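Local structure of Alpha/beta hydrolase fold protein (Chitinophaga pinensis, 4PW0) at residues V229-D234 with P258-S264; K159-L163 with R174-T180; V21-Y26 with D91-F95; Y26-S30 with T48-W52; Q138-H144 with W210-S216. The protein is an alpha/beta hydrolase fold protein that probably cleaves a substrate not yet identified. All coordinates share one frame; numbering follows the deposited sequence. Where two conformers were deposited one is given.

Contact 1 of 5, residues V229-D234 with P258-S264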
# COMPACT_ATOMS: atom_id res chain seq x y z
N VAL A 229 6.03 -4.01 -3.16
CA VAL A 229 5.25 -4.81 -2.19
C VAL A 229 6.20 -5.64 -1.33
O VAL A 229 7.18 -6.24 -1.81
CB VAL A 229 4.28 -5.75 -2.93
CG1 VAL A 229 3.58 -6.72 -1.97
CG2 VAL A 229 3.26 -4.95 -3.72
N GLN A 230 5.91 -5.67 -0.04
CA GLN A 230 6.72 -6.45 0.91
C GLN A 230 5.88 -6.82 2.12
O GLN A 230 4.86 -6.17 2.39
CB GLN A 230 7.95 -5.61 1.26
CG GLN A 230 8.98 -6.21 2.20
CD GLN A 230 9.48 -7.55 1.73
OE1 GLN A 230 8.74 -8.55 1.82
NE2 GLN A 230 10.71 -7.64 1.28
N GLY A 231 6.29 -7.87 2.83
CA GLY A 231 5.66 -8.22 4.08
C GLY A 231 6.30 -7.52 5.28
O GLY A 231 7.34 -6.89 5.14
N SER A 232 5.70 -7.70 6.45
CA SER A 232 6.20 -7.07 7.66
C SER A 232 7.59 -7.52 8.06
O SER A 232 8.33 -6.74 8.69
CB SER A 232 5.22 -7.33 8.80
OG SER A 232 4.97 -8.72 9.01
N ASN A 233 8.01 -8.74 7.73
CA ASN A 233 9.34 -9.23 8.10
C ASN A 233 9.92 -10.22 7.10
O ASN A 233 9.86 -11.43 7.29
CB ASN A 233 9.32 -9.83 9.50
CG ASN A 233 10.66 -10.28 9.93
OD1 ASN A 233 11.72 -9.81 9.48
ND2 ASN A 233 10.62 -11.27 10.84
N ASP A 234 10.50 -9.68 6.04
CA ASP A 234 11.21 -10.47 5.04
C ASP A 234 12.66 -10.63 5.56
O ASP A 234 13.45 -9.70 5.55
CB ASP A 234 11.18 -9.79 3.67
CG ASP A 234 11.92 -10.55 2.61
OD1 ASP A 234 12.79 -11.37 2.93
OD2 ASP A 234 11.63 -10.29 1.39
N PRO A 258 0.59 -7.26 6.48
CA PRO A 258 0.79 -7.60 7.91
C PRO A 258 1.14 -9.05 8.15
O PRO A 258 0.65 -9.97 7.46
CB PRO A 258 -0.57 -7.28 8.52
CG PRO A 258 -1.55 -7.42 7.38
CD PRO A 258 -0.80 -6.89 6.18
N ASP A 259 1.95 -9.26 9.19
CA ASP A 259 2.28 -10.61 9.69
C ASP A 259 2.68 -11.53 8.55
O ASP A 259 2.21 -12.67 8.45
CB ASP A 259 1.17 -11.22 10.53
CG ASP A 259 1.64 -12.47 11.29
OD1 ASP A 259 2.82 -12.52 11.66
OD2 ASP A 259 0.75 -13.32 11.45
N ALA A 260 3.60 -11.03 7.72
CA ALA A 260 4.00 -11.69 6.50
C ALA A 260 5.49 -11.56 6.30
O ALA A 260 6.17 -10.81 7.02
CB ALA A 260 3.21 -11.12 5.34
N ALA A 261 6.02 -12.29 5.32
CA ALA A 261 7.47 -12.37 5.18
C ALA A 261 7.82 -12.28 3.71
O ALA A 261 7.17 -11.55 2.95
CB ALA A 261 7.98 -13.66 5.83
N HIS A 262 8.89 -12.95 3.30
CA HIS A 262 9.39 -12.83 1.94
C HIS A 262 8.35 -13.20 0.87
O HIS A 262 8.39 -12.66 -0.23
CB HIS A 262 10.65 -13.66 1.83
CG HIS A 262 11.28 -13.66 0.49
ND1 HIS A 262 11.75 -12.52 -0.13
CD2 HIS A 262 11.49 -14.68 -0.38
CE1 HIS A 262 12.25 -12.85 -1.31
NE2 HIS A 262 12.06 -14.14 -1.49
N GLY A 263 7.43 -14.11 1.19
CA GLY A 263 6.36 -14.46 0.30
C GLY A 263 5.08 -13.69 0.48
O GLY A 263 3.99 -14.23 0.31
N SER A 264 5.19 -12.40 0.80
CA SER A 264 4.05 -11.55 1.05
C SER A 264 2.86 -11.74 0.09
O SER A 264 1.70 -11.88 0.51
CB SER A 264 4.49 -10.07 1.02
OG SER A 264 4.97 -9.69 -0.24
O HOH W 1 7.64 -9.98 -0.22
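Gly231 and Ala260 bring their CA atoms to 4.5 Å where the loop that follows strand 226-231 meets the loop after strand 252-257, and Asn233 N donates to Ala260 O at 2.9 Å. Beside this backbone bond, Ser232 turns OG between its own backbone N and carbonyl carbon (chi1 56°), and OG receives the N-H of Ala260 at 3.0 Å. The chemically telling atom is Asp234 OD2, which two donors grip from opposite faces of the carboxylate. His262 ND1 approaches on the syn side at 2.7 Å, with the oxygen in the imidazole plane but the donor 34° out of the carboxylate plane. Gln230 NE2 comes on the anti side at 2.8 Å. The other end of that amide, OE1, accepts from Gly231 N and from a water that also links His262 O to Ser264 OG. An alanine at Asp234 would remove the oxygen that both donors grip, and would probably leave His262 ND1 and Gln230 NE2 without their acceptor and the imidazole freer to turn. With Asp234 OD1 bound by Met237 N and His262 touching Ser110, the geometry is consistent with a Ser-His-Asp charge relay, with Gln230 probably helping, from the second shell, to position the acid.

Contact 2 of 5, residues K159-L163 with R174-T180; sequences KERFL and RSKGLAT
Glu160 and Arg174 supply the ionic part of this helix-helix contact. Arg174 NH2 donates to Glu160 OE2 at 2.6 Å, the oxygen lying in the guanidinium plane and using its syn lone pair. On the anti lone pair of the same oxygen sits Lys159 NZ, 2.7 Å away, so one carboxylate oxygen joins two cations of a salt-bridge network. A glutamine in place of Glu160 would probably leave Lys159 and Arg174 close together without the negative charge that now lies between them. A weaker water-mediated link runs from Arg174 NH1 to Leu163 O.

Apolar packing lies alongside. Leu163 lays CD1 over the centre of the guanidinium, 3.4 Å above its plane, while its other branch, CD2, reaches Gly177 CA at 3.7 Å, an approach permitted by the missing side chain there. Lys159 contributes its aliphatic part, CD resting 3.9 Å from Leu178 CD2. Phe162, with CG anti to the backbone N (chi1 -174°), presents its ring edge to Thr180, CZ lying 3.7 Å from CG2; Phe166 meets the same ring.

The short helical segments cross at 118°, their axes 10.3 Å apart. They belong to the helices between strands 127-133 and 226-231, where alpha/beta hydrolases commonly carry a cap. The chemistry implies an amphipathic junction: leucine and phenylalanine pack between the helices, while a charged cluster beside them ties helix 158-166 to helix 171-184, and the leucine methyl packs on one face of the guanidinium, whose edge the carboxylate holds.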
# COMPACT_ATOMS: atom_id res chain seq x y z
N LYS A 159 7.96 -28.76 2.87
CA LYS A 159 6.96 -27.87 3.47
C LYS A 159 7.66 -26.91 4.43
O LYS A 159 7.43 -25.69 4.38
CB LYS A 159 5.90 -28.65 4.19
CG LYS A 159 4.86 -27.79 4.90
CD LYS A 159 4.53 -28.08 6.33
CE LYS A 159 5.61 -28.68 7.14
NZ LYS A 159 5.30 -28.61 8.56
N GLU A 160 8.53 -27.42 5.30
CA GLU A 160 9.21 -26.54 6.25
C GLU A 160 10.17 -25.59 5.55
O GLU A 160 10.26 -24.40 6.02
CB GLU A 160 9.95 -27.32 7.34
CG GLU A 160 9.02 -27.86 8.42
CD GLU A 160 8.33 -26.76 9.23
OE1 GLU A 160 9.03 -25.84 9.68
OE2 GLU A 160 7.14 -26.81 9.42
N ARG A 161 10.84 -26.02 4.50
CA ARG A 161 11.72 -25.14 3.76
C ARG A 161 10.90 -23.97 3.16
O ARG A 161 11.31 -22.80 3.22
CB ARG A 161 12.48 -25.91 2.67
CG ARG A 161 13.61 -25.14 2.02
CD ARG A 161 14.29 -25.91 0.89
NE ARG A 161 15.30 -26.91 1.33
CZ ARG A 161 16.08 -27.61 0.48
NH1 ARG A 161 16.12 -27.31 -0.81
NH2 ARG A 161 16.95 -28.50 0.92
N PHE A 162 9.76 -24.30 2.55
CA PHE A 162 8.87 -23.31 1.95
C PHE A 162 8.35 -22.31 3.00
O PHE A 162 8.41 -21.09 2.76
CB PHE A 162 7.70 -24.06 1.31
CG PHE A 162 6.75 -23.17 0.51
CD1 PHE A 162 7.10 -22.70 -0.74
CD2 PHE A 162 5.54 -22.84 1.01
CE1 PHE A 162 6.20 -21.92 -1.48
CE2 PHE A 162 4.64 -22.08 0.28
CZ PHE A 162 4.97 -21.61 -0.95
N LEU A 163 7.91 -22.79 4.17
CA LEU A 163 7.40 -21.89 5.20
C LEU A 163 8.53 -21.06 5.77
O LEU A 163 8.35 -19.84 6.04
CB LEU A 163 6.68 -22.64 6.29
CG LEU A 163 5.40 -23.39 5.84
CD1 LEU A 163 4.77 -24.09 7.03
CD2 LEU A 163 4.39 -22.48 5.21
N ARG A 174 1.52 -19.20 8.63
CA ARG A 174 1.86 -20.54 8.17
C ARG A 174 0.65 -21.20 7.49
O ARG A 174 0.87 -21.94 6.51
CB ARG A 174 2.39 -21.37 9.31
CG ARG A 174 3.79 -20.94 9.75
CD ARG A 174 4.26 -21.65 11.00
NE ARG A 174 4.43 -23.09 10.86
CZ ARG A 174 5.55 -23.69 10.44
NH1 ARG A 174 6.59 -23.04 9.95
NH2 ARG A 174 5.56 -25.02 10.41
N SER A 175 -0.56 -20.99 7.98
CA SER A 175 -1.72 -21.55 7.30
C SER A 175 -1.94 -20.97 5.92
O SER A 175 -2.38 -21.68 5.01
CB SER A 175 -2.95 -21.43 8.15
OG SER A 175 -2.83 -22.28 9.25
N LYS A 176 -1.61 -19.68 5.74
CA LYS A 176 -1.68 -19.10 4.39
C LYS A 176 -0.55 -19.66 3.53
O LYS A 176 -0.69 -19.71 2.30
CB LYS A 176 -1.67 -17.58 4.48
CG LYS A 176 -2.97 -17.04 5.07
CD LYS A 176 -3.09 -15.57 5.29
CE LYS A 176 -4.52 -15.17 5.76
NZ LYS A 176 -5.69 -15.32 4.83
N GLY A 177 0.55 -20.11 4.14
CA GLY A 177 1.59 -20.82 3.44
C GLY A 177 1.14 -22.19 2.96
O GLY A 177 1.43 -22.59 1.82
N LEU A 178 0.46 -22.96 3.82
CA LEU A 178 -0.10 -24.23 3.38
C LEU A 178 -1.10 -23.99 2.25
O LEU A 178 -1.10 -24.77 1.26
CB LEU A 178 -0.78 -24.94 4.55
CG LEU A 178 0.11 -25.39 5.71
CD1 LEU A 178 -0.76 -26.20 6.68
CD2 LEU A 178 1.30 -26.19 5.22
N ALA A 179 -1.92 -22.94 2.32
CA ALA A 179 -2.82 -22.64 1.21
C ALA A 179 -2.07 -22.40 -0.09
O ALA A 179 -2.48 -22.86 -1.16
CB ALA A 179 -3.73 -21.49 1.53
N THR A 180 -0.94 -21.69 -0.01
CA THR A 180 -0.14 -21.45 -1.21
C THR A 180 0.39 -22.74 -1.81
O THR A 180 0.34 -22.94 -3.03
CB THR A 180 1.02 -20.51 -0.90
OG1 THR A 180 0.54 -19.31 -0.28
CG2 THR A 180 1.77 -20.14 -2.16
O HOH W 2 7.11 -20.02 8.74

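Contact 3 of 5, residues V21-Y26 with D91-F95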
# COMPACT_ATOMS: atom_id res chain seq x y z
N VAL A 21 16.50 -18.58 -29.46
CA VAL A 21 17.06 -17.22 -29.53
C VAL A 21 18.58 -17.30 -29.33
O VAL A 21 19.03 -17.73 -28.27
CB VAL A 21 16.51 -16.37 -28.34
CG1 VAL A 21 16.98 -14.94 -28.44
CG2 VAL A 21 14.98 -16.40 -28.28
N ASN A 22 19.39 -16.96 -30.34
CA ASN A 22 20.84 -16.90 -30.14
C ASN A 22 21.39 -18.19 -29.49
O ASN A 22 22.21 -18.14 -28.55
CB ASN A 22 21.18 -15.66 -29.27
CG ASN A 22 22.67 -15.41 -29.10
OD1 ASN A 22 23.49 -15.72 -29.97
ND2 ASN A 22 23.03 -14.82 -27.95
N GLY A 23 20.90 -19.35 -29.95
CA GLY A 23 21.35 -20.64 -29.47
C GLY A 23 20.75 -21.16 -28.15
O GLY A 23 21.18 -22.16 -27.63
N THR A 24 19.77 -20.46 -27.60
CA THR A 24 19.13 -20.88 -26.35
C THR A 24 17.63 -21.09 -26.61
O THR A 24 16.96 -20.24 -27.25
CB THR A 24 19.31 -19.75 -25.28
OG1 THR A 24 20.71 -19.53 -25.04
CG2 THR A 24 18.58 -20.08 -24.01
N ARG A 25 17.09 -22.18 -26.07
CA ARG A 25 15.65 -22.45 -26.10
C ARG A 25 15.05 -21.90 -24.81
O ARG A 25 15.41 -22.37 -23.74
CB ARG A 25 15.37 -23.96 -26.14
CG ARG A 25 13.92 -24.36 -25.88
CD ARG A 25 13.70 -25.74 -25.23
NE ARG A 25 14.67 -26.09 -24.18
CZ ARG A 25 14.55 -27.09 -23.29
NH1 ARG A 25 13.44 -27.83 -23.22
NH2 ARG A 25 15.53 -27.30 -22.41
N TYR A 26 14.21 -20.88 -24.93
CA TYR A 26 13.47 -20.32 -23.78
C TYR A 26 12.07 -20.91 -23.70
O TYR A 26 11.32 -20.86 -24.70
CB TYR A 26 13.39 -18.80 -23.87
CG TYR A 26 14.70 -18.10 -23.66
CD1 TYR A 26 15.13 -17.71 -22.39
CD2 TYR A 26 15.52 -17.78 -24.73
CE1 TYR A 26 16.32 -17.07 -22.20
CE2 TYR A 26 16.73 -17.11 -24.55
CZ TYR A 26 17.12 -16.74 -23.28
OH TYR A 26 18.34 -16.12 -23.03
N ASP A 91 19.95 -11.59 -21.02
CA ASP A 91 19.30 -12.80 -21.53
C ASP A 91 17.78 -12.63 -21.62
O ASP A 91 17.13 -12.96 -22.62
CB ASP A 91 19.65 -14.02 -20.69
CG ASP A 91 21.15 -14.40 -20.74
OD1 ASP A 91 21.85 -13.97 -21.74
OD2 ASP A 91 21.63 -15.13 -19.83
N ALA A 92 17.18 -12.06 -20.57
CA ALA A 92 15.78 -11.82 -20.62
C ALA A 92 15.38 -10.91 -21.77
O ALA A 92 14.37 -11.10 -22.42
CB ALA A 92 15.25 -11.24 -19.30
N LEU A 93 16.17 -9.87 -22.00
CA LEU A 93 15.90 -8.95 -23.08
C LEU A 93 15.98 -9.62 -24.45
O LEU A 93 15.15 -9.33 -25.30
CB LEU A 93 16.87 -7.77 -23.00
CG LEU A 93 16.53 -6.71 -21.96
CD1 LEU A 93 17.73 -5.78 -21.73
CD2 LEU A 93 15.30 -5.93 -22.37
N GLU A 94 16.92 -10.54 -24.65
CA GLU A 94 17.00 -11.23 -25.95
C GLU A 94 15.72 -12.06 -26.16
O GLU A 94 15.17 -12.12 -27.25
CB GLU A 94 18.30 -12.05 -26.12
CG GLU A 94 18.40 -13.40 -25.41
CD GLU A 94 19.64 -14.22 -25.73
OE1 GLU A 94 20.51 -13.75 -26.50
OE2 GLU A 94 19.76 -15.35 -25.17
N PHE A 95 15.23 -12.67 -25.09
CA PHE A 95 14.00 -13.45 -25.13
C PHE A 95 12.80 -12.59 -25.45
O PHE A 95 12.01 -12.93 -26.34
CB PHE A 95 13.80 -14.19 -23.79
CG PHE A 95 12.40 -14.65 -23.54
CD1 PHE A 95 11.82 -15.66 -24.29
CD2 PHE A 95 11.63 -14.04 -22.55
CE1 PHE A 95 10.52 -16.04 -24.06
CE2 PHE A 95 10.33 -14.41 -22.33
CZ PHE A 95 9.76 -15.41 -23.11
O HOH W 3 21.42 -17.19 -25.97
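Tyr26 has both ring faces occupied: Phe95 CB stands 3.9 Å from the centroid of one, a CH-pi contact almost on the ring normal, and Thr24 CG2 covers the opposite face, displaced toward the rim. At the ring edge, in plane, lies Glu94 OE2. The Phe95 ring itself meets Tyr26 obliquely, the planes 36° apart, with CD1 against Tyr26 CB at 3.5 Å; its own stacking partner is Phe69.

Glu94 bridges the contact with both oxygens. Tyr26 OH donates to the anti lone pair of OE2 at 2.7 Å, the carboxylate standing nearly upright to the phenol ring. Asn22 ND2 reaches the syn lone pair of OE1 at 3.1 Å. Glu94 gets there by placing CG between its backbone N and carbonyl carbon (chi1 78°) and then extending. Against its CG packs Val21 CG1, at 3.7 Å. A water joins OE2 to Thr24 OG1 and Asn22 O.

The type I' turn from Val21 to Thr24 makes this a tight two-residue beta hairpin, linking strands 17-21 and 24-31 at the antiparallel margin of the sheet. Helix 85-98, which packs on it, is one of those that flank the central sheet of an alpha/beta hydrolase.

Contact 4 of 5, residues Y26-S30 with T48-W52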
# COMPACT_ATOMS: atom_id res chain seq x y z
N TYR A 26 14.21 -20.88 -24.93
CA TYR A 26 13.47 -20.32 -23.78
C TYR A 26 12.07 -20.91 -23.70
O TYR A 26 11.32 -20.86 -24.70
CB TYR A 26 13.39 -18.80 -23.87
CG TYR A 26 14.70 -18.10 -23.66
CD1 TYR A 26 15.13 -17.71 -22.39
CD2 TYR A 26 15.52 -17.78 -24.73
CE1 TYR A 26 16.32 -17.07 -22.20
CE2 TYR A 26 16.73 -17.11 -24.55
CZ TYR A 26 17.12 -16.74 -23.28
OH TYR A 26 18.34 -16.12 -23.03
N ALA A 27 11.73 -21.43 -22.52
CA ALA A 27 10.41 -21.91 -22.22
C ALA A 27 9.57 -20.78 -21.57
O ALA A 27 10.05 -20.04 -20.70
CB ALA A 27 10.49 -23.10 -21.26
N TYR A 28 8.32 -20.67 -22.00
CA TYR A 28 7.45 -19.62 -21.51
C TYR A 28 6.00 -20.00 -21.66
O TYR A 28 5.65 -20.98 -22.34
CB TYR A 28 7.75 -18.30 -22.22
CG TYR A 28 7.28 -18.26 -23.67
CD1 TYR A 28 8.07 -18.81 -24.67
CD2 TYR A 28 6.08 -17.67 -24.02
CE1 TYR A 28 7.65 -18.74 -26.01
CE2 TYR A 28 5.65 -17.63 -25.34
CZ TYR A 28 6.47 -18.15 -26.32
OH TYR A 28 6.01 -18.10 -27.63
N ARG A 29 5.17 -19.24 -20.99
CA ARG A 29 3.72 -19.30 -21.15
C ARG A 29 3.13 -17.92 -21.28
O ARG A 29 3.63 -16.94 -20.72
CB ARG A 29 3.06 -20.09 -20.01
CG ARG A 29 3.63 -21.45 -19.74
CD ARG A 29 2.89 -22.23 -18.69
NE ARG A 29 3.59 -23.42 -18.29
CZ ARG A 29 3.66 -23.93 -17.07
NH1 ARG A 29 3.07 -23.30 -16.04
NH2 ARG A 29 4.35 -25.02 -16.87
N SER A 30 2.06 -17.83 -22.05
CA SER A 30 1.34 -16.60 -22.26
C SER A 30 -0.09 -16.80 -21.77
O SER A 30 -0.80 -17.74 -22.20
CB SER A 30 1.36 -16.17 -23.72
OG SER A 30 0.75 -14.92 -23.90
N THR A 48 10.45 -21.95 -10.90
CA THR A 48 10.18 -22.26 -12.32
C THR A 48 8.80 -21.75 -12.67
O THR A 48 8.18 -21.00 -11.92
CB THR A 48 10.29 -23.79 -12.55
OG1 THR A 48 9.21 -24.44 -11.87
CG2 THR A 48 11.66 -24.30 -12.07
N LEU A 49 8.32 -22.10 -13.86
CA LEU A 49 7.06 -21.62 -14.30
C LEU A 49 5.92 -21.96 -13.32
O LEU A 49 4.96 -21.17 -13.16
CB LEU A 49 6.67 -22.17 -15.67
CG LEU A 49 7.56 -21.68 -16.82
CD1 LEU A 49 7.38 -22.58 -18.05
CD2 LEU A 49 7.24 -20.24 -17.19
N ASP A 50 6.06 -23.13 -12.67
CA ASP A 50 5.06 -23.71 -11.79
C ASP A 50 5.09 -23.14 -10.34
O ASP A 50 4.27 -23.53 -9.49
CB ASP A 50 5.26 -25.25 -11.76
CG ASP A 50 5.07 -25.92 -13.12
OD1 ASP A 50 4.25 -25.44 -13.98
OD2 ASP A 50 5.81 -26.94 -13.29
N ASN A 51 6.06 -22.25 -10.08
CA ASN A 51 6.11 -21.57 -8.76
C ASN A 51 5.32 -20.29 -8.74
O ASN A 51 5.15 -19.66 -7.69
CB ASN A 51 7.55 -21.33 -8.38
CG ASN A 51 8.26 -22.63 -8.05
OD1 ASN A 51 8.94 -23.25 -8.88
ND2 ASN A 51 8.04 -23.10 -6.81
N TRP A 52 4.82 -19.83 -9.90
CA TRP A 52 3.90 -18.71 -9.93
C TRP A 52 2.55 -19.10 -9.32
O TRP A 52 2.03 -20.19 -9.61
CB TRP A 52 3.70 -18.16 -11.35
CG TRP A 52 4.90 -17.46 -11.89
CD1 TRP A 52 5.77 -17.94 -12.85
CD2 TRP A 52 5.38 -16.18 -11.50
NE1 TRP A 52 6.79 -17.04 -13.05
CE2 TRP A 52 6.56 -15.93 -12.27
CE3 TRP A 52 4.95 -15.20 -10.60
CZ2 TRP A 52 7.33 -14.78 -12.10
CZ3 TRP A 52 5.69 -14.05 -10.46
CH2 TRP A 52 6.88 -13.85 -11.20
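Arg29 spreads its guanidinium over Leu49, whose CB sits 3.7 Å above the centre of the plane. In this alpha/beta hydrolase fold the contact joins strand 24-31, near the antiparallel margin of the sheet, to the loop that connects strand 39-42 with helix 54-61.

The same guanidinium is held at its edge by Asp50. NH1 and NH2 grip it end-on in a salt bridge, both directed to the single oxygen OD1, which lies in the guanidinium plane. The NH2 bond, 2.9 Å to OD1, is the shorter and straighter; NH1 stands 3.2 Å from that oxygen. Both nitrogens come from one face of the carboxylate, whose plane is turned 32° from that of the guanidinium. The arginine can reach so far because its chain is extended from CG to NE. Outside the two segments, Thr16 OG1 binds Arg29 NE, and Asp50 OD2 accepts from Asp192 N, so this buried acid and base have partners beyond each other, and the opposite charges probably offset the cost of burial.

Closer to the sheet, Leu49 touches the strand lightly. Its CD1 branch lies 4.5 Å from Ala27 CB, and CD2 comes within 4.4 Å of Tyr28 CA. The loop is braced from within by Asn51, whose backbone N donates to Thr48 O while its side-chain OD1 takes the N-H of Thr48 in a nearly straight bond of 2.8 Å.

Contact 5 of 5, residues Q138-H144 with W210-S216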
# COMPACT_ATOMS: atom_id res chain seq x y z
N GLN A 138 20.54 -2.78 -4.92
CA GLN A 138 21.93 -3.21 -4.92
C GLN A 138 22.63 -2.77 -3.63
O GLN A 138 22.41 -1.68 -3.12
CB GLN A 138 22.70 -2.58 -6.07
CG GLN A 138 22.33 -3.02 -7.45
CD GLN A 138 23.17 -2.36 -8.51
OE1 GLN A 138 23.40 -1.16 -8.44
NE2 GLN A 138 23.57 -3.10 -9.51
N GLY A 139 23.55 -3.61 -3.18
CA GLY A 139 24.51 -3.23 -2.15
C GLY A 139 24.10 -3.49 -0.73
O GLY A 139 24.84 -3.21 0.22
N VAL A 140 22.92 -4.06 -0.52
CA VAL A 140 22.42 -4.20 0.84
C VAL A 140 23.15 -5.27 1.63
O VAL A 140 23.40 -6.38 1.14
CB VAL A 140 20.91 -4.49 0.84
CG1 VAL A 140 20.14 -3.24 0.44
CG2 VAL A 140 20.51 -5.71 -0.02
N LYS A 141 23.47 -4.94 2.88
CA LYS A 141 24.26 -5.82 3.73
C LYS A 141 23.57 -7.14 4.05
O LYS A 141 24.22 -8.15 4.28
CB LYS A 141 24.64 -5.07 5.02
CG LYS A 141 25.34 -3.73 4.83
CD LYS A 141 26.60 -3.82 3.97
CE LYS A 141 27.43 -2.55 4.11
NZ LYS A 141 28.38 -2.47 2.97
N VAL A 142 22.24 -7.15 4.09
CA VAL A 142 21.53 -8.37 4.47
C VAL A 142 21.86 -9.51 3.51
O VAL A 142 21.88 -10.67 3.92
CB VAL A 142 19.99 -8.13 4.55
CG1 VAL A 142 19.40 -7.82 3.19
CG2 VAL A 142 19.26 -9.31 5.20
N LEU A 143 22.13 -9.20 2.24
CA LEU A 143 22.40 -10.25 1.27
C LEU A 143 23.80 -10.83 1.43
O LEU A 143 24.07 -11.87 0.88
CB LEU A 143 22.20 -9.73 -0.15
CG LEU A 143 20.72 -9.50 -0.50
CD1 LEU A 143 20.61 -8.85 -1.85
CD2 LEU A 143 19.91 -10.82 -0.47
N HIS A 144 24.68 -10.17 2.21
CA HIS A 144 25.99 -10.78 2.44
C HIS A 144 25.86 -12.10 3.15
O HIS A 144 26.73 -12.98 3.02
CB HIS A 144 26.87 -9.85 3.30
CG HIS A 144 27.15 -8.52 2.69
ND1 HIS A 144 28.02 -7.61 3.26
CD2 HIS A 144 26.63 -7.90 1.61
CE1 HIS A 144 28.05 -6.52 2.52
NE2 HIS A 144 27.20 -6.67 1.52
N TRP A 210 24.63 -9.28 -5.76
CA TRP A 210 23.78 -8.08 -5.82
C TRP A 210 23.99 -7.28 -4.53
O TRP A 210 24.00 -6.05 -4.58
CB TRP A 210 22.31 -8.50 -5.99
CG TRP A 210 21.33 -7.38 -6.11
CD1 TRP A 210 20.51 -6.92 -5.13
CD2 TRP A 210 21.03 -6.61 -7.27
NE1 TRP A 210 19.71 -5.91 -5.62
CE2 TRP A 210 19.99 -5.73 -6.94
CE3 TRP A 210 21.53 -6.58 -8.57
CZ2 TRP A 210 19.42 -4.86 -7.86
CZ3 TRP A 210 20.95 -5.71 -9.48
CH2 TRP A 210 19.90 -4.88 -9.12
N GLY A 211 24.13 -7.98 -3.40
CA GLY A 211 24.38 -7.30 -2.13
C GLY A 211 25.83 -6.92 -1.90
O GLY A 211 26.12 -5.86 -1.34
N LYS A 212 26.75 -7.78 -2.30
CA LYS A 212 28.16 -7.51 -1.99
C LYS A 212 28.79 -6.44 -2.83
O LYS A 212 29.70 -5.73 -2.34
CB LYS A 212 28.98 -8.78 -2.14
CG LYS A 212 28.68 -9.81 -1.06
CD LYS A 212 29.57 -11.04 -1.19
CE LYS A 212 31.02 -10.72 -0.78
NZ LYS A 212 31.90 -11.90 -1.04
N LYS A 213 28.40 -6.34 -4.08
CA LYS A 213 29.03 -5.42 -5.00
C LYS A 213 28.53 -4.00 -4.77
O LYS A 213 27.37 -3.80 -4.48
CB LYS A 213 28.87 -5.82 -6.46
CG LYS A 213 29.50 -7.18 -6.81
CD LYS A 213 31.00 -7.18 -6.85
CE LYS A 213 31.57 -8.53 -7.32
NZ LYS A 213 31.00 -8.88 -8.64
N THR A 214 29.41 -3.01 -4.93
CA THR A 214 29.01 -1.64 -4.84
C THR A 214 27.93 -1.36 -5.90
O THR A 214 28.03 -1.85 -7.03
CB THR A 214 30.20 -0.68 -5.13
OG1 THR A 214 31.42 -1.19 -4.56
CG2 THR A 214 29.88 0.65 -4.57
N PRO A 215 26.92 -0.52 -5.56
CA PRO A 215 25.92 -0.22 -6.59
C PRO A 215 26.55 0.35 -7.87
O PRO A 215 27.55 1.12 -7.83
CB PRO A 215 25.04 0.82 -5.91
CG PRO A 215 25.11 0.44 -4.48
CD PRO A 215 26.55 0.07 -4.27
N SER A 216 25.96 -0.02 -9.00
CA SER A 216 26.44 0.37 -10.31
C SER A 216 25.55 1.40 -10.99
O SER A 216 25.87 1.89 -12.09
CB SER A 216 26.58 -0.86 -11.20
OG SER A 216 25.32 -1.52 -11.46
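Gly139 N donates to Trp210 O at 2.8 Å, a nearly straight bond that lies in the carbonyl plane and ties the loop after strand 127-133 to the last turn of helix 197-212. Next to it Gln138 does most of the side-chain work. With CG anti to the carbonyl carbon (chi1 -68°) and the rest of the chain extended, it runs across the indole of Trp210, CG standing 3.4 Å from the centroid of the six-membered ring in a CH-pi contact. The amide beyond is engaged at both ends by Ser216: OE1 accepts the backbone N-H at 2.9 Å, and NE2 donates to OG at 3.1 Å, with OG in the amide plane. Pro215 CB also packs against OE1.

The two segments mark where the helices inserted between strands 127-133 and 226-231 begin and end, a common site for the cap of alpha/beta hydrolases, so the contact draws the entry and exit of that insertion together. Trp210 is fixed further by NE1, bonded to Ala136 O, and by stacking on Phe114. Leu143 CD1 meets the indole at its edge, 3.8 Å from CD1 of Trp210, while Leu143 CB rests on the bare CA of Gly211. His144 NE2 reaches Gly211 O at 3.2 Å; the oxygen lies near the imidazole plane, but the donor stands well above the carbonyl plane, 66° out of it.

Contact 1 holds the probable acid and histidine of the active site, and the others can be placed from it. Contact 2, among the presumed cap helices, is nested within the chain loop closed by contact 5 and centred about 13 Å from contact 1. Contact 5 lies about 21 Å from contact 1, centre to centre, though their nearest atoms are about 6 Å apart; helix 197-212 is followed in the chain, after a loop, by strand 226-231. Contacts 3 and 4 share Tyr26 and strand 24-31, and Phe95 CZ touches Tyr28 CB at 3.6 Å. Both reach the same sheet as contact 1 from the opposite side of the chain's centre, their centres about 33 and 24 Å away.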